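Local coordinates for adenylation domain (Streptomyces sp., PDB 5N9X), which belongs to the ANL superfamily of AMP-binding enzymes and holds ATP and threonine in pockets of a single two-domain chain, at residues 356-361 / 408-413; 437-442 / 451-456; 466-471 / 503-508. All coordinates share one frame; numbering follows the deposited sequence.

Contact 1 (356-361 / 408-413); sequences AATGEP and VSRRAG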
loop_
_atom_site.group_PDB
_atom_site.type_symbol
_atom_site.label_atom_id
_atom_site.label_comp_id
_atom_site.label_asym_id
_atom_site.label_seq_id
_atom_site.Cartn_x
_atom_site.Cartn_y
_atom_site.Cartn_z
ATOM N N ALA A 356 1.665 24.045 -13.472
ATOM C CA ALA A 356 0.538 23.855 -14.386
ATOM C C ALA A 356 -0.660 24.744 -14.045
ATOM O O ALA A 356 -0.895 25.039 -12.878
ATOM C CB ALA A 356 0.113 22.385 -14.388
ATOM N N ALA A 357 -1.424 25.153 -15.057
ATOM C CA ALA A 357 -2.656 25.919 -14.827
ATOM C C ALA A 357 -3.765 25.048 -14.213
ATOM O O ALA A 357 -3.698 23.823 -14.269
ATOM C CB ALA A 357 -3.140 26.537 -16.129
ATOM N N THR A 358 -4.782 25.688 -13.636
ATOM C CA THR A 358 -5.964 24.993 -13.102
ATOM C C THR A 358 -6.686 24.175 -14.185
ATOM O O THR A 358 -6.905 24.652 -15.304
ATOM C CB THR A 358 -6.951 25.995 -12.462
ATOM O OG1 THR A 358 -6.394 26.480 -11.238
ATOM C CG2 THR A 358 -8.289 25.342 -12.154
ATOM N N GLY A 359 -7.045 22.935 -13.858
ATOM C CA GLY A 359 -7.649 22.049 -14.834
ATOM C C GLY A 359 -6.615 21.447 -15.772
ATOM O O GLY A 359 -6.925 20.582 -16.596
ATOM N N GLU A 360 -5.372 21.896 -15.666
ATOM C CA GLU A 360 -4.330 21.336 -16.517
ATOM C C GLU A 360 -3.594 20.193 -15.814
ATOM O O GLU A 360 -3.176 20.329 -14.667
ATOM C CB GLU A 360 -3.346 22.426 -16.937
ATOM C CG GLU A 360 -2.469 22.049 -18.094
ATOM C CD GLU A 360 -1.119 22.730 -18.046
ATOM O OE1 GLU A 360 -1.014 23.860 -17.507
ATOM O OE2 GLU A 360 -0.163 22.127 -18.566
ATOM N N PRO A 361 -3.460 19.053 -16.500
ATOM C CA PRO A 361 -2.741 17.877 -15.995
ATOM C C PRO A 361 -1.234 18.114 -15.936
ATOM O O PRO A 361 -0.704 18.757 -16.833
ATOM C CB PRO A 361 -3.065 16.783 -17.026
ATOM C CG PRO A 361 -4.286 17.271 -17.748
ATOM C CD PRO A 361 -4.161 18.770 -17.764
ATOM N N VAL A 408 -1.792 14.576 -12.279
ATOM C CA VAL A 408 -2.968 15.141 -11.616
ATOM C C VAL A 408 -3.319 16.542 -12.153
ATOM O O VAL A 408 -2.514 17.170 -12.859
ATOM C CB VAL A 408 -2.767 15.259 -10.081
ATOM C CG1 VAL A 408 -2.314 13.951 -9.489
ATOM C CG2 VAL A 408 -1.766 16.347 -9.755
ATOM N N SER A 409 -4.517 17.026 -11.806
ATOM C CA SER A 409 -4.911 18.420 -12.063
ATOM C C SER A 409 -5.481 19.061 -10.809
ATOM O O SER A 409 -6.082 18.383 -9.978
ATOM C CB SER A 409 -5.944 18.523 -13.195
ATOM O OG SER A 409 -6.847 17.439 -13.168
ATOM N N ARG A 410 -5.267 20.362 -10.661
ATOM C CA ARG A 410 -5.951 21.115 -9.624
ATOM C C ARG A 410 -7.266 21.642 -10.201
ATOM O O ARG A 410 -7.241 22.508 -11.086
ATOM C CB ARG A 410 -5.094 22.275 -9.116
ATOM C CG ARG A 410 -5.856 23.197 -8.187
ATOM C CD ARG A 410 -5.257 24.593 -8.086
ATOM N NE ARG A 410 -6.307 25.542 -7.710
ATOM C CZ ARG A 410 -6.244 26.395 -6.689
ATOM N NH1 ARG A 410 -5.162 26.453 -5.919
ATOM N NH2 ARG A 410 -7.271 27.199 -6.443
ATOM N N ARG A 411 -8.393 21.100 -9.725
ATOM C CA ARG A 411 -9.733 21.542 -10.129
ATOM C C ARG A 411 -10.057 22.823 -9.374
ATOM O O ARG A 411 -9.482 23.073 -8.312
ATOM C CB ARG A 411 -10.808 20.464 -9.838
ATOM C CG ARG A 411 -11.488 20.570 -8.436
ATOM C CD ARG A 411 -12.291 19.319 -8.006
ATOM N NE ARG A 411 -12.930 18.641 -9.135
ATOM C CZ ARG A 411 -13.834 17.665 -9.041
ATOM N NH1 ARG A 411 -14.246 17.238 -7.853
ATOM N NH2 ARG A 411 -14.335 17.124 -10.155
ATOM N N ALA A 412 -10.967 23.628 -9.919
ATOM C CA ALA A 412 -11.483 24.798 -9.207
ATOM C C ALA A 412 -11.999 24.362 -7.853
ATOM O O ALA A 412 -12.799 23.429 -7.763
ATOM C CB ALA A 412 -12.585 25.481 -9.998
ATOM N N GLY A 413 -11.536 25.026 -6.800
ATOM C CA GLY A 413 -11.881 24.625 -5.456
ATOM C C GLY A 413 -10.654 24.101 -4.744
ATOM O O GLY A 413 -10.652 23.955 -3.518
HETATM O O HOH W 1 -3.546 21.721 -12.341
#
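Three hydrogen bonds grip the oxygen of water 1: it donates to A357 O and E360 O and accepts from R410 N. The shortest of them is 2.7 Å, from the water oxygen to E360 O, and together they tie two turn carbonyls to the strand amide. V408 pairs directly with G362; two residues on from V408 and two back from G362, the water stands between R410 N and E360 O. The loop itself is a type II beta turn, A357 to E360, closed by E360 N to A357 O at 2.9 Å. G359 sits at its third position with phi 78°, a value glycine readily adopts. E360 reaches back with CG anti to its backbone N, and OE1 accepts A357 N from above the carboxylate plane at 2.8 Å. The tip of the turn is tied down by G359 N to R410 O, 2.8 Å with 155° at the hydrogen. Over that same oxygen T358 lays its methyl, CG2 lying 3.2 Å from R410 O, while its hydroxyl only crosses R410 obliquely. R410 NE is buried there without a partner. S409 turns CB to E360 O, and its OG accepts a hydrogen bond from Q419 NE2. At P361, which lacks an amide hydrogen, a CA-H...O contact reaches V408 O (3.2 Å, 146°). This type II turn leads into strand 362-367, which pairs antiparallel with strand 400-410.

Contact 2 (437-442 / 451-456); sequences DVEAAV and AVVWVH
At the centre of the contact the carboxylate of E439 accepts the backbone amide of V453: OE2 uses its anti lone pair, 3.1 Å from V453 N and nearly straight at 173°. The E439 chain reaches there from chi1 -97°, off a staggered position, and runs extended beyond CG. On the way CG lies alongside the strand, 3.4 Å from A451 O and 3.6 Å from V453 CG2. Two apolar meetings flank it. V438 and V453 cross at about a right angle, with V438 CB 3.9 Å from V453 CG1, and a turn of helix later V442 CG1 touches A451 CB at 3.7 Å. In the second shell R518 forms a salt bridge with E439 OE2, which should favour the ionised carboxylate, and a weak hydrogen bond to V453 O; it thus bridges two acceptors that do not bond each other. V452 and W454 pair their backbones with A468 and V466, so the V453 amide faces the outer side of the strand, where E439 meets it. The axes, 7.4 Å apart and 143° between directions, describe a helix packed obliquely on the outermost strand of a three-stranded sheet, an alpha/beta layer of the C-terminal domain of AMP-binding enzymes.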
loop_
_atom_site.group_PDB
_atom_site.type_symbol
_atom_site.label_atom_id
_atom_site.label_comp_id
_atom_site.label_asym_id
_atom_site.label_seq_id
_atom_site.Cartn_x
_atom_site.Cartn_y
_atom_site.Cartn_z
ATOM N N ASP A 437 -6.983 4.508 -19.936
ATOM C CA ASP A 437 -8.287 4.746 -20.591
ATOM C C ASP A 437 -8.807 3.547 -21.383
ATOM O O ASP A 437 -10.018 3.283 -21.414
ATOM C CB ASP A 437 -8.210 5.934 -21.546
ATOM C CG ASP A 437 -8.052 7.262 -20.831
ATOM O OD1 ASP A 437 -7.917 7.284 -19.582
ATOM O OD2 ASP A 437 -8.030 8.293 -21.546
ATOM N N VAL A 438 -7.902 2.836 -22.047
ATOM C CA VAL A 438 -8.275 1.616 -22.767
ATOM C C VAL A 438 -8.806 0.596 -21.785
ATOM O O VAL A 438 -9.796 -0.105 -22.041
ATOM C CB VAL A 438 -7.090 0.987 -23.506
ATOM C CG1 VAL A 438 -7.593 0.037 -24.569
ATOM C CG2 VAL A 438 -6.192 2.073 -24.079
ATOM N N GLU A 439 -8.107 0.528 -20.661
ATOM C CA GLU A 439 -8.399 -0.424 -19.616
ATOM C C GLU A 439 -9.826 -0.179 -19.146
ATOM O O GLU A 439 -10.634 -1.100 -19.105
ATOM C CB GLU A 439 -7.395 -0.277 -18.460
ATOM C CG GLU A 439 -6.210 -1.235 -18.465
ATOM C CD GLU A 439 -5.031 -0.709 -17.618
ATOM O OE1 GLU A 439 -5.271 -0.100 -16.540
ATOM O OE2 GLU A 439 -3.863 -0.901 -18.036
ATOM N N ALA A 440 -10.130 1.069 -18.803
ATOM C CA ALA A 440 -11.464 1.424 -18.334
ATOM C C ALA A 440 -12.504 1.124 -19.400
ATOM O O ALA A 440 -13.584 0.632 -19.083
ATOM C CB ALA A 440 -11.530 2.891 -17.931
ATOM N N ALA A 441 -12.177 1.406 -20.658
ATOM C CA ALA A 441 -13.100 1.112 -21.749
ATOM C C ALA A 441 -13.386 -0.391 -21.844
ATOM O O ALA A 441 -14.518 -0.791 -22.124
ATOM C CB ALA A 441 -12.561 1.639 -23.076
ATOM N N VAL A 442 -12.372 -1.223 -21.636
ATOM C CA VAL A 442 -12.601 -2.654 -21.625
ATOM C C VAL A 442 -13.455 -3.023 -20.405
ATOM O O VAL A 442 -14.421 -3.772 -20.523
ATOM C CB VAL A 442 -11.265 -3.445 -21.638
ATOM C CG1 VAL A 442 -11.503 -4.919 -21.321
ATOM C CG2 VAL A 442 -10.571 -3.305 -23.003
ATOM N N ALA A 451 -9.104 -5.447 -16.220
ATOM C CA ALA A 451 -8.315 -5.447 -17.449
ATOM C C ALA A 451 -6.916 -4.842 -17.265
ATOM O O ALA A 451 -6.736 -3.907 -16.499
ATOM C CB ALA A 451 -9.069 -4.696 -18.540
ATOM N N VAL A 452 -5.935 -5.381 -17.985
ATOM C CA VAL A 452 -4.595 -4.799 -18.076
ATOM C C VAL A 452 -4.254 -4.598 -19.549
ATOM O O VAL A 452 -4.271 -5.558 -20.324
ATOM C CB VAL A 452 -3.536 -5.698 -17.420
ATOM C CG1 VAL A 452 -2.115 -5.158 -17.654
ATOM C CG2 VAL A 452 -3.826 -5.863 -15.951
ATOM N N VAL A 453 -3.968 -3.360 -19.940
ATOM C CA VAL A 453 -3.681 -3.070 -21.335
ATOM C C VAL A 453 -2.262 -2.543 -21.447
ATOM O O VAL A 453 -1.884 -1.632 -20.706
ATOM C CB VAL A 453 -4.664 -2.032 -21.934
ATOM C CG1 VAL A 453 -4.291 -1.713 -23.380
ATOM C CG2 VAL A 453 -6.098 -2.519 -21.847
ATOM N N TRP A 454 -1.463 -3.110 -22.348
ATOM C CA TRP A 454 -0.103 -2.594 -22.544
ATOM C C TRP A 454 0.399 -2.700 -23.988
ATOM O O TRP A 454 -0.212 -3.355 -24.825
ATOM C CB TRP A 454 0.878 -3.304 -21.593
ATOM C CG TRP A 454 1.218 -4.707 -21.949
ATOM C CD1 TRP A 454 2.395 -5.168 -22.484
ATOM C CD2 TRP A 454 0.385 -5.853 -21.774
ATOM N NE1 TRP A 454 2.340 -6.532 -22.648
ATOM C CE2 TRP A 454 1.119 -6.979 -22.224
ATOM C CE3 TRP A 454 -0.919 -6.039 -21.294
ATOM C CZ2 TRP A 454 0.594 -8.269 -22.197
ATOM C CZ3 TRP A 454 -1.445 -7.315 -21.270
ATOM C CH2 TRP A 454 -0.692 -8.419 -21.722
ATOM N N VAL A 455 1.494 -2.014 -24.276
ATOM C CA VAL A 455 2.192 -2.218 -25.535
ATOM C C VAL A 455 3.099 -3.439 -25.390
ATOM O O VAL A 455 3.904 -3.523 -24.483
ATOM C CB VAL A 455 3.000 -0.972 -25.961
ATOM C CG1 VAL A 455 3.712 -1.223 -27.300
ATOM C CG2 VAL A 455 2.065 0.227 -26.091
ATOM N N HIS A 456 2.931 -4.416 -26.261
ATOM C CA HIS A 456 3.765 -5.612 -26.179
ATOM C C HIS A 456 4.729 -5.703 -27.346
ATOM O O HIS A 456 4.323 -5.549 -28.496
ATOM C CB HIS A 456 2.889 -6.860 -26.135
ATOM C CG HIS A 456 3.617 -8.094 -25.726
ATOM N ND1 HIS A 456 3.901 -8.386 -24.408
ATOM C CD2 HIS A 456 4.084 -9.131 -26.455
ATOM C CE1 HIS A 456 4.523 -9.547 -24.345
ATOM N NE2 HIS A 456 4.646 -10.021 -25.572
#

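Contact 3 (466-471 / 503-508); sequences VCAYTA and LALPEL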
loop_
_atom_site.group_PDB
_atom_site.type_symbol
_atom_site.label_atom_id
_atom_site.label_comp_id
_atom_site.label_asym_id
_atom_site.label_seq_id
_atom_site.Cartn_x
_atom_site.Cartn_y
_atom_site.Cartn_z
ATOM N N VAL A 466 -2.064 -4.686 -26.509
ATOM C CA VAL A 466 -2.532 -5.987 -26.054
ATOM C C VAL A 466 -3.356 -5.804 -24.776
ATOM O O VAL A 466 -3.175 -4.826 -24.052
ATOM C CB VAL A 466 -1.322 -6.943 -25.854
ATOM C CG1 VAL A 466 -1.675 -8.152 -25.043
ATOM C CG2 VAL A 466 -0.791 -7.366 -27.200
ATOM N N CYS A 467 -4.301 -6.710 -24.544
ATOM C CA CYS A 467 -5.118 -6.675 -23.340
ATOM C C CYS A 467 -5.258 -8.043 -22.697
ATOM O O CYS A 467 -5.559 -9.028 -23.371
ATOM C CB CYS A 467 -6.513 -6.124 -23.640
ATOM S SG CYS A 467 -7.668 -6.294 -22.249
ATOM N N ALA A 468 -5.044 -8.097 -21.387
ATOM C CA ALA A 468 -5.527 -9.235 -20.613
ATOM C C ALA A 468 -6.716 -8.767 -19.750
ATOM O O ALA A 468 -6.775 -7.614 -19.293
ATOM C CB ALA A 468 -4.427 -9.829 -19.759
ATOM N N TYR A 469 -7.674 -9.654 -19.544
ATOM C CA TYR A 469 -8.864 -9.292 -18.794
ATOM C C TYR A 469 -9.470 -10.518 -18.103
ATOM O O TYR A 469 -9.242 -11.654 -18.515
ATOM C CB TYR A 469 -9.909 -8.643 -19.719
ATOM C CG TYR A 469 -10.503 -9.650 -20.680
ATOM C CD1 TYR A 469 -9.775 -10.109 -21.770
ATOM C CD2 TYR A 469 -11.772 -10.171 -20.472
ATOM C CE1 TYR A 469 -10.298 -11.031 -22.635
ATOM C CE2 TYR A 469 -12.306 -11.100 -21.331
ATOM C CZ TYR A 469 -11.569 -11.524 -22.412
ATOM O OH TYR A 469 -12.105 -12.450 -23.275
ATOM N N THR A 470 -10.280 -10.266 -17.082
ATOM C CA THR A 470 -10.910 -11.335 -16.317
ATOM C C THR A 470 -12.426 -11.190 -16.317
ATOM O O THR A 470 -12.944 -10.091 -16.510
ATOM C CB THR A 470 -10.399 -11.351 -14.861
ATOM O OG1 THR A 470 -10.434 -10.021 -14.335
ATOM C CG2 THR A 470 -8.952 -11.850 -14.815
ATOM N N ALA A 471 -13.131 -12.296 -16.103
ATOM C CA ALA A 471 -14.592 -12.286 -16.015
ATOM C C ALA A 471 -15.055 -12.400 -14.564
ATOM O O ALA A 471 -16.232 -12.211 -14.249
ATOM C CB ALA A 471 -15.179 -13.414 -16.853
ATOM N N LEU A 503 -6.396 -11.463 -24.209
ATOM C CA LEU A 503 -6.160 -12.722 -23.507
ATOM C C LEU A 503 -7.075 -12.815 -22.288
ATOM O O LEU A 503 -6.999 -11.998 -21.367
ATOM C CB LEU A 503 -4.684 -12.843 -23.098
ATOM C CG LEU A 503 -4.245 -13.951 -22.128
ATOM C CD1 LEU A 503 -4.243 -15.326 -22.771
ATOM C CD2 LEU A 503 -2.859 -13.660 -21.554
ATOM N N ALA A 504 -7.944 -13.815 -22.284
ATOM C CA ALA A 504 -8.816 -14.052 -21.132
ATOM C C ALA A 504 -8.098 -14.874 -20.060
ATOM O O ALA A 504 -7.616 -15.973 -20.328
ATOM C CB ALA A 504 -10.106 -14.747 -21.567
ATOM N N LEU A 505 -8.028 -14.328 -18.850
ATOM C CA LEU A 505 -7.400 -15.009 -17.716
ATOM C C LEU A 505 -8.435 -15.309 -16.623
ATOM O O LEU A 505 -9.404 -14.549 -16.468
ATOM C CB LEU A 505 -6.257 -14.150 -17.160
ATOM C CG LEU A 505 -4.998 -14.027 -18.031
ATOM C CD1 LEU A 505 -4.014 -13.021 -17.445
ATOM C CD2 LEU A 505 -4.330 -15.382 -18.215
ATOM N N PRO A 506 -8.251 -16.419 -15.875
ATOM C CA PRO A 506 -9.154 -16.728 -14.749
ATOM C C PRO A 506 -9.040 -15.688 -13.627
ATOM O O PRO A 506 -10.034 -15.303 -13.005
ATOM C CB PRO A 506 -8.678 -18.114 -14.276
ATOM C CG PRO A 506 -7.984 -18.709 -15.456
ATOM C CD PRO A 506 -7.343 -17.539 -16.177
ATOM N N GLU A 507 -7.808 -15.248 -13.381
ATOM C CA GLU A 507 -7.505 -14.146 -12.465
ATOM C C GLU A 507 -6.288 -13.413 -13.023
ATOM O O GLU A 507 -5.500 -14.007 -13.746
ATOM C CB GLU A 507 -7.195 -14.637 -11.033
ATOM C CG GLU A 507 -7.671 -16.049 -10.663
ATOM C CD GLU A 507 -7.065 -16.543 -9.340
ATOM O OE1 GLU A 507 -6.103 -15.906 -8.859
ATOM O OE2 GLU A 507 -7.542 -17.568 -8.788
ATOM N N LEU A 508 -6.119 -12.141 -12.683
ATOM C CA LEU A 508 -4.880 -11.454 -13.009
ATOM C C LEU A 508 -3.854 -11.822 -11.939
ATOM O O LEU A 508 -4.216 -11.980 -10.769
ATOM C CB LEU A 508 -5.086 -9.940 -13.069
ATOM C CG LEU A 508 -5.942 -9.394 -14.215
ATOM C CD1 LEU A 508 -6.059 -7.885 -14.153
ATOM C CD2 LEU A 508 -5.434 -9.843 -15.580
#
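Backbone bonding makes the inner part of this contact tight. L503 N reaches C467 O at 2.7 Å, Y469 N reaches L503 O at 3.0 Å, and L505 N reaches Y469 O at 3.0 Å, the last almost straight at 177°. In all three the donor lies nearly along the C=O axis, and the bonds alternate from one strand to the other, as parallel pairing requires; the short strand axes accordingly diverge by only 28°. On the face carrying A468, L503 and L505, the packing is apolar: A468 CB meets L505 CD1 at 4.0 Å, and helix 518-528 lies against A468 and L503 through V521 and F525. Near the end of the strands the chain bends back, and the methyl of T470 fits into the bend. Its CG2 is 3.2 Å from L505 O and 3.9 Å from L508 CG, held there by a first torsion that sets CG2 beside the backbone N and leaves OG1 in the crowded position, with a weak hydrogen bond to D450 N. Beyond the bend, exposed P506 and E507 point away from the strand and add little. The other face is looser around A504, which is exposed. Y469, with chi1 70°, swings its ring across toward the neighbouring strand, and A504 CA sits over one ring face in a CH-pi contact, 4.1 Å from the ring centroid. At the far end Y469 OH passes A504 CB at 3.5 Å, and a hydrogen bond to P480 O fixes the phenol. Strand 463-470, helix 482-492 and strand 501-505 follow in sequence, and the two strands are parallel neighbours: a beta-alpha-beta crossover within the C-terminal domain.

Contacts 2 and 3 belong to one small sheet, whereas contact 1 sets a turn against a strand of a different sheet, centre to centre about 25 Å from contact 2 and about 34 Å from contact 3. Strand 463-470 joins contacts 2 and 3: V452 N lies 2.7 Å from A468 O, a probable hydrogen bond; separately, V452 CG2 packs on L508 CD1 of 503-508. Contact 2 is wholly buried and places a probably ionised carboxylate among valines, with an arginine from helix 518-528 balancing it. Contact 3, partly buried, relies on main-chain bonds, alanine, leucine and threonine-methyl contacts and one tyrosine CH-pi contact. In contact 1, the most exposed, water does much of the joining.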